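Local coordinates for Alp7A (Bacillus subtilis, PDB 5EC0), which is a nucleotide-binding, actin-like protein of the bacterial cytoskeleton that takes part in plasmid segregation, probably by forming filaments, at residues 267-272 with 331-336. Numbering follows the deposited sequence.
With ADP (adenosine-5'-diphosphate), chain D.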
# COMPACT_ATOMS: atom_id res chain seq x y z
N LYS A 267 -14.24 6.55 -2.54
CA LYS A 267 -14.50 6.30 -1.12
C LYS A 267 -15.86 5.66 -0.88
O LYS A 267 -15.98 4.72 -0.10
CB LYS A 267 -14.40 7.60 -0.31
CG LYS A 267 -14.70 7.41 1.17
CD LYS A 267 -14.45 8.69 1.97
CE LYS A 267 -14.72 8.47 3.46
NZ LYS A 267 -14.38 9.69 4.28
N PHE A 268 -16.89 6.18 -1.54
CA PHE A 268 -18.22 5.58 -1.50
C PHE A 268 -18.22 4.10 -1.94
O PHE A 268 -18.86 3.26 -1.32
CB PHE A 268 -19.18 6.39 -2.37
CG PHE A 268 -20.56 5.80 -2.49
CD1 PHE A 268 -21.48 5.95 -1.47
CD2 PHE A 268 -20.93 5.09 -3.63
CE1 PHE A 268 -22.76 5.42 -1.57
CE2 PHE A 268 -22.20 4.56 -3.74
CZ PHE A 268 -23.12 4.71 -2.71
N ILE A 269 -17.47 3.79 -2.99
CA ILE A 269 -17.43 2.41 -3.49
C ILE A 269 -16.82 1.41 -2.50
O ILE A 269 -17.47 0.42 -2.18
CB ILE A 269 -16.67 2.33 -4.82
CG1 ILE A 269 -17.54 2.92 -5.94
CG2 ILE A 269 -16.33 0.90 -5.15
CD1 ILE A 269 -16.88 2.94 -7.31
N TYR A 270 -15.61 1.63 -2.01
CA TYR A 270 -15.03 0.63 -1.10
C TYR A 270 -15.75 0.63 0.25
O TYR A 270 -15.89 -0.42 0.87
CB TYR A 270 -13.51 0.82 -0.91
CG TYR A 270 -13.01 2.04 -0.16
CD1 TYR A 270 -13.09 2.12 1.24
CD2 TYR A 270 -12.39 3.08 -0.84
CE1 TYR A 270 -12.60 3.25 1.93
CE2 TYR A 270 -11.90 4.21 -0.16
CZ TYR A 270 -12.01 4.28 1.22
OH TYR A 270 -11.52 5.39 1.86
N SER A 271 -16.25 1.78 0.68
CA SER A 271 -17.12 1.84 1.85
C SER A 271 -18.40 1.03 1.66
O SER A 271 -18.91 0.50 2.64
CB SER A 271 -17.49 3.28 2.20
OG SER A 271 -16.37 4.14 2.16
N ASN A 272 -18.91 0.94 0.43
CA ASN A 272 -20.26 0.38 0.21
C ASN A 272 -20.34 -0.88 -0.63
O ASN A 272 -21.38 -1.55 -0.63
CB ASN A 272 -21.16 1.43 -0.43
CG ASN A 272 -21.65 2.45 0.56
OD1 ASN A 272 -22.71 2.29 1.16
ND2 ASN A 272 -20.87 3.50 0.75
N GLY A 331 -8.54 -5.10 -6.03
CA GLY A 331 -8.88 -6.51 -6.10
C GLY A 331 -9.95 -6.82 -5.07
O GLY A 331 -10.91 -7.54 -5.33
N GLU A 332 -9.77 -6.24 -3.89
CA GLU A 332 -10.72 -6.30 -2.79
C GLU A 332 -12.11 -5.80 -3.20
O GLU A 332 -13.12 -6.43 -2.90
CB GLU A 332 -10.17 -5.47 -1.62
CG GLU A 332 -10.91 -5.65 -0.30
CD GLU A 332 -10.14 -5.04 0.88
OE1 GLU A 332 -10.62 -4.04 1.43
OE2 GLU A 332 -9.05 -5.57 1.24
N VAL A 333 -12.15 -4.68 -3.90
CA VAL A 333 -13.40 -4.08 -4.36
C VAL A 333 -14.07 -4.92 -5.44
O VAL A 333 -15.31 -5.07 -5.48
CB VAL A 333 -13.12 -2.65 -4.89
CG1 VAL A 333 -14.26 -2.14 -5.74
CG2 VAL A 333 -12.81 -1.70 -3.72
N LEU A 334 -13.23 -5.51 -6.29
CA LEU A 334 -13.69 -6.25 -7.45
C LEU A 334 -14.01 -7.71 -7.15
O LEU A 334 -14.34 -8.47 -8.06
CB LEU A 334 -12.62 -6.20 -8.56
CG LEU A 334 -12.25 -4.87 -9.23
CD1 LEU A 334 -11.39 -5.17 -10.44
CD2 LEU A 334 -13.49 -4.08 -9.64
N GLU A 335 -13.91 -8.09 -5.88
CA GLU A 335 -13.99 -9.50 -5.51
C GLU A 335 -15.24 -10.20 -6.03
O GLU A 335 -15.17 -11.27 -6.64
CB GLU A 335 -13.92 -9.67 -3.99
CG GLU A 335 -14.16 -11.11 -3.58
CD GLU A 335 -13.98 -11.36 -2.09
OE1 GLU A 335 -13.93 -10.38 -1.30
OE2 GLU A 335 -13.87 -12.54 -1.72
N GLU A 336 -16.39 -9.57 -5.79
CA GLU A 336 -17.65 -10.08 -6.29
C GLU A 336 -17.66 -10.16 -7.82
O GLU A 336 -18.09 -11.17 -8.41
CB GLU A 336 -18.80 -9.19 -5.78
CG GLU A 336 -20.19 -9.55 -6.29
CD GLU A 336 -21.23 -8.47 -5.96
OE1 GLU A 336 -20.85 -7.42 -5.39
OE2 GLU A 336 -22.42 -8.67 -6.26
PB ADP D . -2.63 2.11 -5.29
O1B ADP D . -1.51 2.07 -4.25
O2B ADP D . -2.18 2.12 -6.74
O3B ADP D . -3.72 3.13 -5.05
PA ADP D . -4.02 0.11 -3.73
O1A ADP D . -3.66 0.98 -2.54
O2A ADP D . -3.80 -1.39 -3.67
O3A ADP D . -3.37 0.69 -5.10
O5' ADP D . -5.56 0.35 -4.09
C5' ADP D . -6.24 1.56 -3.77
C4' ADP D . -7.70 1.22 -3.94
O4' ADP D . -8.10 0.42 -2.82
C3' ADP D . -8.64 2.41 -3.94
O3' ADP D . -8.98 2.78 -5.27
C2' ADP D . -9.87 1.92 -3.21
O2' ADP D . -10.92 1.79 -4.17
C1' ADP D . -9.50 0.54 -2.66
N9 ADP D . -9.84 0.34 -1.24
C8 ADP D . -10.47 -0.77 -0.79
N7 ADP D . -10.65 -0.71 0.55
C5 ADP D . -10.12 0.44 0.98
C6 ADP D . -9.99 1.09 2.30
N6 ADP D . -10.49 0.46 3.40
N1 ADP D . -9.38 2.29 2.35
C2 ADP D . -8.90 2.88 1.23
N3 ADP D . -8.98 2.36 -0.02
C4 ADP D . -9.58 1.15 -0.20
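Val333 wedges its two methyl groups against helix 262-272. Val333 CG1 meets Ile269 CG2 at 3.7 Å, the two side chains crossing at about a right angle. Val333 CG2 lies 3.8 Å from Tyr270 CB and 3.9 Å from ADP C8, so one methyl touches both protein and nucleotide. This apolar side is buried, and Leu299 of helix 292-313 also packs on Val333. The adenine side is looser: Tyr270 and Glu332 are partly exposed, and there the segments meet mainly through the ligand. Tyr270 CG sits between the backbone N and the carbonyl carbon (chi1 69°), which turns the ring away from Val333 and lays one face along the base. Tyr270 CE1 is 3.4 Å from ADP N1, and ADP C4 lies 3.4 Å above the Tyr270 ring plane, offset toward the rim. Lys267 O lies over the opposite face. Replacing Tyr270 by alanine would remove the ring, which would probably leave one face of the adenine uncovered and the base less firmly held. Glu332 reaches toward the base with an extended chain, and its OE2 accepts a hydrogen bond from Arg362 N. Helices 262-272 and 328-333 thus line the adenine end of the nucleotide pocket, as in the actin-like ATPase fold.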